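Adenosine monophosphate-protein transferase (Thermoplasma acidophilum, PDB 1RLH) is of unknown function in detail but belongs to the adenosine-specific kinase family and may transfer adenosine monophosphate to proteins. Local coordinates at residues N109-K112 with M113-V117. Sequence-based numbering, arbitrary orientation.
Sequences NAVK and MCQEV
Asn109 O accepts a hydrogen bond from the backbone N-H of Met113, with N and O 2.9 Å apart, a regular i to i+4 alpha-helical bond. Cys114 N to Ala110 O and Gln115 N to Val111 O repeat it, each at 3.0 Å. The pattern then slackens. Lys112 O receives two weak bonds, from Gln115 N at 3.2 Å and from Glu116 N at 3.5 Å, and Glu116 N also bonds to Met113 O, three residues back.

Side chains pack against the preceding turn. A chi1 of -66° turns CG of Met113 back along the helix. It lies 3.1 Å from Asn109 O. Two further turns of the chain fold the methyl CE towards Lys112, 3.9 Å from its C atom. Cys114 SG comes 3.3 Å from Ala110 O. The straight chain of Gln115 carries OE1 back to 3.4 Å from Lys112 CA.

Helix 104-115 lies against the five-stranded antiparallel sheet. Ala110 and Cys114 are buried on strand 94-100, through Ile99 and through Phe95 and Ile97, while Val111 and Gln115 meet Ile120 of strand 118-124. Met113 packs on Ile46 of the neighbouring helix 41-46.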
ATOM      1  N   ASN A 109     -11.172 -10.855   2.679  1.00 23.03           N
ATOM      2  CA  ASN A 109     -10.282 -12.005   2.813  1.00 23.88           C
ATOM      3  C   ASN A 109      -8.870 -11.675   2.345  1.00 22.75           C
ATOM      4  O   ASN A 109      -7.895 -12.170   2.905  1.00 24.62           O
ATOM      5  CB  ASN A 109     -10.820 -13.209   2.035  1.00 24.76           C
ATOM      6  CG  ASN A 109     -11.983 -13.880   2.738  1.00 27.70           C
ATOM      7  OD1 ASN A 109     -12.083 -13.841   3.965  1.00 26.44           O
ATOM      8  ND2 ASN A 109     -12.857 -14.517   1.968  1.00 26.72           N
ATOM      9  N   ALA A 110      -8.763 -10.841   1.317  1.00 22.67           N
ATOM     10  CA  ALA A 110      -7.455 -10.443   0.812  1.00 23.83           C
ATOM     11  C   ALA A 110      -6.713  -9.727   1.941  1.00 24.70           C
ATOM     12  O   ALA A 110      -5.518  -9.948   2.158  1.00 23.77           O
ATOM     13  CB  ALA A 110      -7.616  -9.514  -0.384  1.00 24.59           C
ATOM     14  N   VAL A 111      -7.434  -8.872   2.665  1.00 23.31           N
ATOM     15  CA  VAL A 111      -6.836  -8.129   3.770  1.00 23.71           C
ATOM     16  C   VAL A 111      -6.419  -9.080   4.885  1.00 23.89           C
ATOM     17  O   VAL A 111      -5.304  -8.986   5.402  1.00 22.13           O
ATOM     18  CB  VAL A 111      -7.813  -7.084   4.350  1.00 26.03           C
ATOM     19  CG1 VAL A 111      -7.175  -6.379   5.543  1.00 29.19           C
ATOM     20  CG2 VAL A 111      -8.182  -6.074   3.282  1.00 27.24           C
ATOM     21  N   LYS A 112      -7.313  -9.997   5.251  1.00 23.26           N
ATOM     22  CA  LYS A 112      -7.016 -10.965   6.304  1.00 24.29           C
ATOM     23  C   LYS A 112      -5.765 -11.758   5.955  1.00 24.35           C
ATOM     24  O   LYS A 112      -4.930 -12.032   6.816  1.00 23.94           O
ATOM     25  CB  LYS A 112      -8.183 -11.942   6.496  1.00 26.55           C
ATOM     26  CG  LYS A 112      -9.462 -11.326   7.032  1.00 30.59           C
ATOM     27  CD  LYS A 112     -10.533 -12.403   7.191  1.00 33.56           C
ATOM     28  CE  LYS A 112     -11.826 -11.842   7.756  1.00 37.48           C
ATOM     29  NZ  LYS A 112     -11.635 -11.307   9.131  1.00 40.44           N
ATOM     30  N   MET A 113      -5.641 -12.139   4.688  1.00 25.54           N
ATOM     31  CA  MET A 113      -4.484 -12.904   4.248  1.00 27.35           C
ATOM     32  C   MET A 113      -3.209 -12.074   4.345  1.00 26.59           C
ATOM     33  O   MET A 113      -2.156 -12.592   4.711  1.00 26.29           O
ATOM     34  CB  MET A 113      -4.687 -13.400   2.817  1.00 29.93           C
ATOM     35  CG  MET A 113      -5.811 -14.422   2.683  1.00 32.77           C
ATOM     36  SD  MET A 113      -5.543 -15.895   3.701  1.00 37.73           S
ATOM     37  CE  MET A 113      -6.552 -15.513   5.138  1.00 36.70           C
ATOM     38  N   CYS A 114      -3.304 -10.788   4.023  1.00 25.73           N
ATOM     39  CA  CYS A 114      -2.138  -9.915   4.108  1.00 26.09           C
ATOM     40  C   CYS A 114      -1.701  -9.792   5.562  1.00 26.92           C
ATOM     41  O   CYS A 114      -0.514  -9.659   5.850  1.00 27.72           O
ATOM     42  CB  CYS A 114      -2.457  -8.529   3.550  1.00 25.07           C
ATOM     43  SG  CYS A 114      -2.624  -8.473   1.750  1.00 26.66           S
ATOM     44  N   GLN A 115      -2.667  -9.843   6.476  1.00 26.59           N
ATOM     45  CA  GLN A 115      -2.373  -9.738   7.903  1.00 27.71           C
ATOM     46  C   GLN A 115      -1.548 -10.918   8.399  1.00 28.08           C
ATOM     47  O   GLN A 115      -0.913 -10.841   9.451  1.00 27.15           O
ATOM     48  CB  GLN A 115      -3.664  -9.652   8.716  1.00 27.62           C
ATOM     49  CG  GLN A 115      -4.369  -8.313   8.638  1.00 27.35           C
ATOM     50  CD  GLN A 115      -5.656  -8.302   9.435  1.00 29.20           C
ATOM     51  OE1 GLN A 115      -6.608  -9.003   9.100  1.00 29.71           O
ATOM     52  NE2 GLN A 115      -5.688  -7.512  10.503  1.00 29.24           N
ATOM     53  N   GLU A 116      -1.563 -12.010   7.645  1.00 28.16           N
ATOM     54  CA  GLU A 116      -0.799 -13.193   8.025  1.00 28.86           C
ATOM     55  C   GLU A 116       0.688 -13.008   7.733  1.00 28.94           C
ATOM     56  O   GLU A 116       1.533 -13.675   8.326  1.00 29.53           O
ATOM     57  CB  GLU A 116      -1.315 -14.422   7.277  1.00 31.19           C
ATOM     58  CG  GLU A 116      -2.589 -15.014   7.859  1.00 34.97           C
ATOM     59  CD  GLU A 116      -3.075 -16.224   7.085  1.00 38.44           C
ATOM     60  OE1 GLU A 116      -2.224 -16.965   6.546  1.00 38.86           O
ATOM     61  OE2 GLU A 116      -4.305 -16.441   7.027  1.00 39.68           O
ATOM     62  N   VAL A 117       1.001 -12.095   6.821  1.00 26.64           N
ATOM     63  CA  VAL A 117       2.386 -11.841   6.444  1.00 24.65           C
ATOM     64  C   VAL A 117       2.758 -10.364   6.546  1.00 23.64           C
ATOM     65  O   VAL A 117       3.794  -9.941   6.032  1.00 22.55           O
ATOM     66  CB  VAL A 117       2.654 -12.311   5.000  1.00 26.90           C
ATOM     67  CG1 VAL A 117       2.490 -13.826   4.904  1.00 29.04           C
ATOM     68  CG2 VAL A 117       1.699 -11.613   4.043  1.00 26.57           C
TER